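Long-range contact in transcriptional regulator PA3341 (Pseudomonas aeruginosa, PDB 2FBH), which probably binds DNA as a dimeric MarR-family transcription regulator and binds zinc: residues A[22-35]-A[105-119]. Numbering follows the deposited sequence.
Sequences WRAELDRRLSHLGL and LIADIEAIAASVRND. With ZN (zinc ion), chain C; SO4 (sulfate ion), chain E.
Arg29 lies across Val116 and reaches Asp119. Its backbone position brings Arg29 CB to 3.4 Å from Ile112 CG2; beyond it, CG anti to the carbonyl carbon (chi1 -54°) and a chain extended to NE carry CD and the guanidinium over Val116 CG2, which sits under one guanidinium face. Both carboxylates are met at the edge: Arg29 NE donates almost in plane to Glu25 OE2 (2.7 Å), and Arg29 NH2 to Asp119 OD2 (2.8 Å), each oxygen using its anti lone pair, though the Asp119 carboxylate is turned 47° from the guanidinium plane. These four bonds, two of them weak (NH2 to Glu25 OE2, NH1 to Asp119 OD2), should restrict rotation of the group. Arg146 of the second subunit also pairs with Asp119, so the network extends across the dimer interface.

Arg29 thus sits among Ile112, Ser115, Val116 and Asp119. Val116 in turn enters a hole formed by Trp22, Glu25, Leu26 and Arg29, its CG1 3.5 Å from Trp22 NE1. The indole N-H itself is used by a water in the ring plane, which links it to Ala113 O and a sulfate. Arg23 and Arg117 also grip this anion, as do residues of the second subunit.

Toward the other end the packing is aliphatic. Leu30 crosses Ile109 at about a right angle, and its CD2 lies 3.7 Å from Ile112 CD1, which also meets the edge of the His32 ring at CE1; His32 ND1 binds zinc at 2.2 Å. Leu33 and Leu105 slide past each other in opposite directions, and Leu35 CD1 reaches Ile109 CD1 (3.9 Å).

Segments 22-29 and 105-119, axes 9.8 Å apart at 137°, are thus joined by reciprocal knobs-into-holes. The second-subunit contacts agree with the MarR family arrangement, in which N- and C-terminal helices form the dimerisation region.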
ATOM      1  N   TRP A  22      -3.534   6.585  -5.245  1.00 10.71           N
ATOM      2  CA  TRP A  22      -4.982   6.649  -5.108  1.00 10.43           C
ATOM      3  C   TRP A  22      -5.340   6.841  -3.615  1.00 10.41           C
ATOM      4  O   TRP A  22      -6.138   7.724  -3.246  1.00 11.03           O
ATOM      5  CB  TRP A  22      -5.572   5.348  -5.641  1.00 11.03           C
ATOM      6  CG  TRP A  22      -7.026   5.273  -5.739  1.00 11.51           C
ATOM      7  CD1 TRP A  22      -7.963   5.831  -4.914  1.00 12.85           C
ATOM      8  CD2 TRP A  22      -7.720   4.498  -6.683  1.00 11.73           C
ATOM      9  NE1 TRP A  22      -9.248   5.446  -5.292  1.00 11.46           N
ATOM     10  CE2 TRP A  22      -9.113   4.640  -6.399  1.00 11.36           C
ATOM     11  CE3 TRP A  22      -7.300   3.686  -7.750  1.00 11.68           C
ATOM     12  CZ2 TRP A  22     -10.101   4.056  -7.164  1.00 12.89           C
ATOM     13  CZ3 TRP A  22      -8.334   3.049  -8.535  1.00 14.97           C
ATOM     14  CH2 TRP A  22      -9.695   3.241  -8.219  1.00 13.17           C
ATOM     15  N   ARG A  23      -4.725   6.061  -2.743  0.50 11.52           N
ATOM     16  CA  ARG A  23      -4.982   6.280  -1.298  0.50 12.01           C
ATOM     17  C   ARG A  23      -4.532   7.678  -0.799  0.50 11.78           C
ATOM     18  O   ARG A  23      -5.173   8.243   0.097  0.50 12.68           O
ATOM     19  CB  ARG A  23      -4.376   5.136  -0.509  0.50 12.16           C
ATOM     20  CG  ARG A  23      -4.925   3.752  -0.941  0.50 17.32           C
ATOM     21  CD  ARG A  23      -6.449   3.691  -0.832  0.50 20.80           C
ATOM     22  NE  ARG A  23      -7.030   2.894  -1.884  0.50 27.73           N
ATOM     23  CZ  ARG A  23      -8.346   2.748  -2.047  0.50 31.65           C
ATOM     24  NH1 ARG A  23      -8.800   2.003  -3.013  0.50 32.32           N
ATOM     25  NH2 ARG A  23      -9.212   3.339  -1.234  0.50 30.24           N
ATOM     26  N   ALA A  24      -3.498   8.252  -1.393  1.00 11.85           N
ATOM     27  CA  ALA A  24      -3.060   9.637  -1.022  1.00 13.45           C
ATOM     28  C   ALA A  24      -4.146  10.597  -1.408  1.00 12.94           C
ATOM     29  O   ALA A  24      -4.448  11.561  -0.683  1.00 11.97           O
ATOM     30  CB  ALA A  24      -1.786  10.022  -1.695  1.00 12.76           C
ATOM     31  N   GLU A  25      -4.695  10.382  -2.604  1.00 10.81           N
ATOM     32  CA  GLU A  25      -5.735  11.298  -3.098  1.00 10.53           C
ATOM     33  C   GLU A  25      -7.021  11.201  -2.233  1.00 10.92           C
ATOM     34  O   GLU A  25      -7.641  12.193  -1.878  1.00 11.37           O
ATOM     35  CB  GLU A  25      -6.083  11.003  -4.585  1.00  9.74           C
ATOM     36  CG  GLU A  25      -7.183  11.955  -5.123  1.00 12.48           C
ATOM     37  CD  GLU A  25      -6.752  13.477  -5.171  1.00 12.05           C
ATOM     38  OE1 GLU A  25      -5.532  13.814  -5.142  1.00 13.88           O
ATOM     39  OE2 GLU A  25      -7.698  14.326  -5.247  1.00 13.27           O
ATOM     40  N   LEU A  26      -7.403   9.976  -1.895  1.00 10.29           N
ATOM     41  CA  LEU A  26      -8.565   9.810  -1.010  1.00 12.46           C
ATOM     42  C   LEU A  26      -8.246  10.443   0.356  1.00 12.31           C
ATOM     43  O   LEU A  26      -9.117  11.128   0.936  1.00 12.25           O
ATOM     44  CB  LEU A  26      -8.843   8.285  -0.855  1.00 13.97           C
ATOM     45  CG  LEU A  26     -10.171   7.910  -0.233  1.00 19.59           C
ATOM     46  CD1 LEU A  26     -11.443   8.819  -0.576  1.00 19.37           C
ATOM     47  CD2 LEU A  26     -10.354   6.508  -0.775  1.00 26.79           C
ATOM     48  N   ASP A  27      -7.050  10.216   0.894  1.00 10.76           N
ATOM     49  CA  ASP A  27      -6.693  10.805   2.208  1.00 13.30           C
ATOM     50  C   ASP A  27      -6.761  12.327   2.115  1.00 13.38           C
ATOM     51  O   ASP A  27      -7.276  12.947   3.025  1.00 12.69           O
ATOM     52  CB  ASP A  27      -5.268  10.392   2.615  1.00 12.22           C
ATOM     53  CG  ASP A  27      -4.927  10.809   4.062  1.00 16.77           C
ATOM     54  OD1 ASP A  27      -5.644  10.386   4.994  1.00 18.55           O
ATOM     55  OD2 ASP A  27      -3.987  11.582   4.197  1.00 16.62           O
ATOM     56  N   ARG A  28      -6.293  12.906   1.004  1.00 10.86           N
ATOM     57  CA  ARG A  28      -6.451  14.367   0.758  1.00 10.94           C
ATOM     58  C   ARG A  28      -7.915  14.820   0.745  1.00  9.85           C
ATOM     59  O   ARG A  28      -8.281  15.788   1.427  1.00 11.97           O
ATOM     60  CB  ARG A  28      -5.804  14.702  -0.584  1.00  9.80           C
ATOM     61  CG  ARG A  28      -6.204  16.079  -1.167  1.00 10.44           C
ATOM     62  CD  ARG A  28      -5.526  16.374  -2.547  1.00 12.97           C
ATOM     63  NE  ARG A  28      -5.994  17.627  -3.096  1.00 10.97           N
ATOM     64  CZ  ARG A  28      -5.387  18.817  -2.855  1.00 14.88           C
ATOM     65  NH1 ARG A  28      -5.821  19.955  -3.393  1.00 15.69           N
ATOM     66  NH2 ARG A  28      -4.360  18.865  -2.081  1.00 16.33           N
ATOM     67  N   ARG A  29      -8.773  14.109   0.005  1.00 10.34           N
ATOM     68  CA  ARG A  29     -10.179  14.530  -0.054  1.00 11.34           C
ATOM     69  C   ARG A  29     -10.945  14.315   1.225  1.00 12.15           C
ATOM     70  O   ARG A  29     -11.955  15.011   1.436  1.00 12.59           O
ATOM     71  CB  ARG A  29     -10.907  13.976  -1.296  1.00 11.14           C
ATOM     72  CG  ARG A  29     -10.124  14.346  -2.609  1.00 11.49           C
ATOM     73  CD  ARG A  29     -11.120  14.208  -3.770  1.00 17.13           C
ATOM     74  NE  ARG A  29     -10.333  14.088  -4.984  1.00 14.32           N
ATOM     75  CZ  ARG A  29     -10.903  13.871  -6.148  1.00 14.24           C
ATOM     76  NH1 ARG A  29     -12.233  13.719  -6.155  1.00 14.15           N
ATOM     77  NH2 ARG A  29     -10.132  13.739  -7.242  1.00 14.13           N
ATOM     78  N   LEU A  30     -10.428  13.422   2.089  1.00  9.43           N
ATOM     79  CA  LEU A  30     -11.051  13.147   3.355  1.00 10.49           C
ATOM     80  C   LEU A  30     -10.436  13.967   4.554  1.00 13.62           C
ATOM     81  O   LEU A  30     -10.917  13.785   5.708  1.00 14.24           O
ATOM     82  CB  LEU A  30     -10.982  11.680   3.702  1.00 12.37           C
ATOM     83  CG  LEU A  30     -11.792  10.806   2.728  1.00 11.61           C
ATOM     84  CD1 LEU A  30     -11.581   9.348   2.982  1.00 14.61           C
ATOM     85  CD2 LEU A  30     -13.347  11.058   2.827  1.00 12.20           C
ATOM     86  N   SER A  31      -9.423  14.803   4.267  1.00 12.45           N
ATOM     87  CA  SER A  31      -8.540  15.365   5.282  1.00 15.37           C
ATOM     88  C   SER A  31      -9.281  16.312   6.279  1.00 16.83           C
ATOM     89  O   SER A  31      -8.783  16.563   7.453  1.00 18.14           O
ATOM     90  CB  SER A  31      -7.314  16.046   4.662  1.00 14.89           C
ATOM     91  OG  SER A  31      -7.802  17.111   3.865  1.00 12.31           O
ATOM     92  N   HIS A  32     -10.450  16.783   5.871  1.00 17.27           N
ATOM     93  CA  HIS A  32     -11.253  17.723   6.683  1.00 17.24           C
ATOM     94  C   HIS A  32     -11.937  16.977   7.825  1.00 19.07           C
ATOM     95  O   HIS A  32     -12.414  17.590   8.796  1.00 18.01           O
ATOM     96  CB  HIS A  32     -12.246  18.439   5.859  1.00 16.36           C
ATOM     97  CG  HIS A  32     -13.267  17.560   5.214  1.00 17.88           C
ATOM     98  ND1 HIS A  32     -12.946  16.638   4.240  1.00 18.01           N
ATOM     99  CD2 HIS A  32     -14.606  17.481   5.388  1.00 21.57           C
ATOM    100  CE1 HIS A  32     -14.053  16.024   3.849  1.00 19.81           C
ATOM    101  NE2 HIS A  32     -15.075  16.530   4.515  1.00 16.44           N
ATOM    102  N   LEU A  33     -11.997  15.656   7.703  1.00 17.78           N
ATOM    103  CA  LEU A  33     -12.817  14.876   8.655  1.00 20.32           C
ATOM    104  C   LEU A  33     -12.038  14.546   9.923  1.00 22.19           C
ATOM    105  O   LEU A  33     -12.619  14.022  10.881  1.00 23.66           O
ATOM    106  CB  LEU A  33     -13.393  13.583   7.988  1.00 18.82           C
ATOM    107  CG  LEU A  33     -14.279  13.888   6.801  1.00 20.19           C
ATOM    108  CD1 LEU A  33     -14.631  12.581   6.119  1.00 21.41           C
ATOM    109  CD2 LEU A  33     -15.586  14.610   7.149  1.00 16.97           C
ATOM    110  N   GLY A  34     -10.744  14.855   9.914  1.00 23.17           N
ATOM    111  CA  GLY A  34      -9.860  14.615  11.109  1.00 26.50           C
ATOM    112  C   GLY A  34      -9.707  13.130  11.429  1.00 28.61           C
ATOM    113  O   GLY A  34      -9.444  12.736  12.581  1.00 29.74           O
ATOM    114  N   LEU A  35      -9.840  12.270  10.422  1.00 26.42           N
ATOM    115  CA  LEU A  35      -9.762  10.826  10.689  1.00 27.72           C
ATOM    116  C   LEU A  35      -8.417  10.348  10.270  1.00 30.22           C
ATOM    117  O   LEU A  35      -8.262   9.750   9.171  1.00 33.15           O
ATOM    118  CB  LEU A  35     -10.773  10.073   9.850  1.00 26.16           C
ATOM    119  CG  LEU A  35     -12.218  10.306  10.234  1.00 27.42           C
ATOM    120  CD1 LEU A  35     -13.151   9.902   9.109  1.00 22.43           C
ATOM    121  CD2 LEU A  35     -12.482   9.534  11.509  1.00 29.18           C
ATOM    122  N   LEU A 105     -21.393  10.477   8.600  1.00 26.02           N
ATOM    123  CA  LEU A 105     -19.997  10.431   8.285  1.00 22.32           C
ATOM    124  C   LEU A 105     -19.699   9.449   7.143  1.00 20.62           C
ATOM    125  O   LEU A 105     -19.027   9.828   6.176  1.00 20.10           O
ATOM    126  CB  LEU A 105     -19.161  10.062   9.529  1.00 23.26           C
ATOM    127  CG  LEU A 105     -17.679   9.951   9.246  1.00 23.56           C
ATOM    128  CD1 LEU A 105     -17.118  11.354   8.757  1.00 26.73           C
ATOM    129  CD2 LEU A 105     -17.017   9.504  10.560  1.00 24.09           C
ATOM    130  N   ILE A 106     -20.119   8.201   7.281  1.00 19.56           N
ATOM    131  CA  ILE A 106     -19.913   7.201   6.220  1.00 19.70           C
ATOM    132  C   ILE A 106     -20.526   7.654   4.910  1.00 18.58           C
ATOM    133  O   ILE A 106     -19.923   7.427   3.837  1.00 16.67           O
ATOM    134  CB  ILE A 106     -20.583   5.874   6.548  1.00 21.87           C
ATOM    135  CG1 ILE A 106     -19.969   5.268   7.824  1.00 24.48           C
ATOM    136  CG2 ILE A 106     -20.478   4.890   5.352  1.00 24.69           C
ATOM    137  CD1 ILE A 106     -18.616   5.028   7.702  1.00 25.93           C
ATOM    138  N   ALA A 107     -21.719   8.250   4.959  1.00 17.91           N
ATOM    139  CA  ALA A 107     -22.295   8.753   3.688  1.00 19.14           C
ATOM    140  C   ALA A 107     -21.325   9.721   2.957  1.00 19.01           C
ATOM    141  O   ALA A 107     -21.153   9.662   1.708  1.00 18.30           O
ATOM    142  CB  ALA A 107     -23.610   9.427   3.973  1.00 22.37           C
ATOM    143  N   ASP A 108     -20.735  10.657   3.711  1.00 15.67           N
ATOM    144  CA  ASP A 108     -19.794  11.575   3.149  1.00 18.39           C
ATOM    145  C   ASP A 108     -18.530  10.897   2.650  1.00 15.17           C
ATOM    146  O   ASP A 108     -18.062  11.237   1.593  1.00 15.56           O
ATOM    147  CB  ASP A 108     -19.442  12.721   4.136  1.00 19.35           C
ATOM    148  CG  ASP A 108     -20.636  13.645   4.394  1.00 28.32           C
ATOM    149  OD1 ASP A 108     -21.630  13.549   3.651  1.00 32.66           O
ATOM    150  OD2 ASP A 108     -20.602  14.438   5.368  1.00 36.84           O
ATOM    151  N   ILE A 109     -17.989   9.976   3.407  1.00 13.23           N
ATOM    152  CA  ILE A 109     -16.802   9.222   2.996  1.00 12.71           C
ATOM    153  C   ILE A 109     -17.059   8.418   1.711  1.00 13.77           C
ATOM    154  O   ILE A 109     -16.241   8.443   0.770  1.00 12.15           O
ATOM    155  CB  ILE A 109     -16.367   8.259   4.131  1.00 12.86           C
ATOM    156  CG1 ILE A 109     -15.960   9.135   5.360  1.00 12.60           C
ATOM    157  CG2 ILE A 109     -15.171   7.345   3.668  1.00 12.54           C
ATOM    158  CD1 ILE A 109     -15.518   8.199   6.531  1.00 16.89           C
ATOM    159  N   GLU A 110     -18.216   7.756   1.632  0.50 12.58           N
ATOM    160  CA  GLU A 110     -18.507   7.029   0.388  0.50 14.29           C
ATOM    161  C   GLU A 110     -18.677   7.958  -0.809  0.50 13.78           C
ATOM    162  O   GLU A 110     -18.230   7.625  -1.897  0.50 14.44           O
ATOM    163  CB  GLU A 110     -19.697   6.095   0.542  0.50 15.38           C
ATOM    164  CG  GLU A 110     -19.357   4.883   1.368  0.50 17.00           C
ATOM    165  CD  GLU A 110     -18.518   3.862   0.617  0.50 22.71           C
ATOM    166  OE1 GLU A 110     -18.779   2.665   0.787  0.50 25.75           O
ATOM    167  OE2 GLU A 110     -17.624   4.236  -0.168  0.50 26.41           O
ATOM    168  N   ALA A 111     -19.316   9.097  -0.610  1.00 14.23           N
ATOM    169  CA  ALA A 111     -19.533  10.024  -1.701  1.00 13.94           C
ATOM    170  C   ALA A 111     -18.141  10.491  -2.185  1.00 13.42           C
ATOM    171  O   ALA A 111     -17.856  10.577  -3.396  1.00 12.01           O
ATOM    172  CB  ALA A 111     -20.389  11.196  -1.271  1.00 14.34           C
ATOM    173  N   ILE A 112     -17.269  10.773  -1.220  1.00 11.64           N
ATOM    174  CA  ILE A 112     -15.917  11.280  -1.625  1.00 12.04           C
ATOM    175  C   ILE A 112     -15.098  10.166  -2.290  1.00 12.06           C
ATOM    176  O   ILE A 112     -14.437  10.410  -3.301  1.00 12.29           O
ATOM    177  CB  ILE A 112     -15.181  11.892  -0.373  1.00 13.12           C
ATOM    178  CG1 ILE A 112     -15.933  13.159   0.068  1.00 14.63           C
ATOM    179  CG2 ILE A 112     -13.736  12.168  -0.677  1.00 14.40           C
ATOM    180  CD1 ILE A 112     -15.489  13.710   1.491  1.00 10.55           C
ATOM    181  N   ALA A 113     -15.205   8.932  -1.786  1.00 12.52           N
ATOM    182  CA  ALA A 113     -14.509   7.794  -2.399  1.00 11.99           C
ATOM    183  C   ALA A 113     -15.054   7.540  -3.858  1.00 12.04           C
ATOM    184  O   ALA A 113     -14.247   7.294  -4.771  1.00 11.22           O
ATOM    185  CB  ALA A 113     -14.679   6.554  -1.580  1.00 11.33           C
ATOM    186  N   ALA A 114     -16.367   7.686  -4.058  1.00 11.64           N
ATOM    187  CA  ALA A 114     -16.939   7.635  -5.413  1.00 12.20           C
ATOM    188  C   ALA A 114     -16.389   8.732  -6.309  1.00 12.38           C
ATOM    189  O   ALA A 114     -16.089   8.466  -7.482  1.00 11.23           O
ATOM    190  CB  ALA A 114     -18.394   7.685  -5.340  1.00 13.36           C
ATOM    191  N   SER A 115     -16.215   9.932  -5.775  0.50 10.62           N
ATOM    192  CA  SER A 115     -15.635  11.014  -6.570  0.50 10.73           C
ATOM    193  C   SER A 115     -14.190  10.667  -7.035  0.50 11.30           C
ATOM    194  O   SER A 115     -13.806  10.859  -8.190  0.50 10.13           O
ATOM    195  CB  SER A 115     -15.646  12.314  -5.768  0.50 10.64           C
ATOM    196  OG  SER A 115     -15.391  13.346  -6.669  0.50  9.26           O
ATOM    197  N   VAL A 116     -13.376  10.176  -6.112  1.00 10.66           N
ATOM    198  CA  VAL A 116     -11.977   9.847  -6.471  1.00 11.24           C
ATOM    199  C   VAL A 116     -12.025   8.743  -7.557  1.00 11.51           C
ATOM    200  O   VAL A 116     -11.279   8.793  -8.520  1.00 12.39           O
ATOM    201  CB  VAL A 116     -11.193   9.390  -5.235  1.00 11.25           C
ATOM    202  CG1 VAL A 116      -9.803   8.921  -5.655  1.00 13.15           C
ATOM    203  CG2 VAL A 116     -11.065  10.630  -4.219  1.00 11.99           C
ATOM    204  N   ARG A 117     -12.897   7.752  -7.362  1.00 12.19           N
ATOM    205  CA  ARG A 117     -12.999   6.591  -8.333  1.00 14.68           C
ATOM    206  C   ARG A 117     -13.394   7.112  -9.693  1.00 15.07           C
ATOM    207  O   ARG A 117     -12.703   6.825 -10.686  1.00 15.94           O
ATOM    208  CB  ARG A 117     -14.021   5.547  -7.770  1.00 13.43           C
ATOM    209  CG  ARG A 117     -14.036   4.246  -8.563  1.00 17.05           C
ATOM    210  CD  ARG A 117     -15.155   3.287  -8.034  1.00 20.78           C
ATOM    211  NE  ARG A 117     -15.234   3.366  -6.625  1.00 24.06           N
ATOM    212  CZ  ARG A 117     -16.221   3.835  -5.852  1.00 23.01           C
ATOM    213  NH1 ARG A 117     -17.410   4.252  -6.269  1.00 25.33           N
ATOM    214  NH2 ARG A 117     -16.002   3.837  -4.590  1.00 20.57           N
ATOM    215  N   ASN A 118     -14.423   7.948  -9.743  1.00 13.67           N
ATOM    216  CA  ASN A 118     -14.790   8.625 -11.012  1.00 17.93           C
ATOM    217  C   ASN A 118     -13.596   9.335 -11.667  1.00 16.45           C
ATOM    218  O   ASN A 118     -13.313   9.213 -12.882  1.00 16.14           O
ATOM    219  CB  ASN A 118     -15.859   9.665 -10.687  1.00 19.15           C
ATOM    220  CG  ASN A 118     -16.449  10.252 -11.893  1.00 29.37           C
ATOM    221  OD1 ASN A 118     -17.196   9.564 -12.606  1.00 36.07           O
ATOM    222  ND2 ASN A 118     -16.116  11.534 -12.173  1.00 34.16           N
ATOM    223  N   ASP A 119     -12.890  10.154 -10.896  1.00 13.42           N
ATOM    224  CA  ASP A 119     -11.860  10.924 -11.497  1.00 12.07           C
ATOM    225  C   ASP A 119     -10.632  10.083 -11.922  1.00 13.16           C
ATOM    226  O   ASP A 119     -10.039  10.327 -12.987  1.00 14.24           O
ATOM    227  CB  ASP A 119     -11.357  11.962 -10.472  1.00 14.13           C
ATOM    228  CG  ASP A 119     -12.393  13.040 -10.167  1.00 16.68           C
ATOM    229  OD1 ASP A 119     -13.453  13.090 -10.868  1.00 15.89           O
ATOM    230  OD2 ASP A 119     -12.174  13.802  -9.180  1.00 15.77           O
TER
HETATM  231 ZN    ZN C 203     -10.933  17.265   3.478  0.70 29.28          ZN
HETATM  232  S   SO4 E 205     -12.445   2.404  -3.900  1.00 21.32           S
HETATM  233  O1  SO4 E 205     -12.722   2.085  -5.272  1.00 21.61           O
HETATM  234  O2  SO4 E 205     -11.149   3.062  -3.703  1.00 23.14           O
HETATM  235  O3  SO4 E 205     -12.381   1.116  -3.235  1.00 25.49           O
HETATM  236  O4  SO4 E 205     -13.564   3.258  -3.376  1.00 21.82           O
HETATM  237  O   HOH W   1     -11.799   5.863  -4.144  1.00 15.80           O
HETATM  238  O   HOH W   2     -14.488  15.118  -4.594  1.00 32.24           O
HETATM  239  O   HOH W   3     -17.819  15.973   4.182  1.00 32.28           O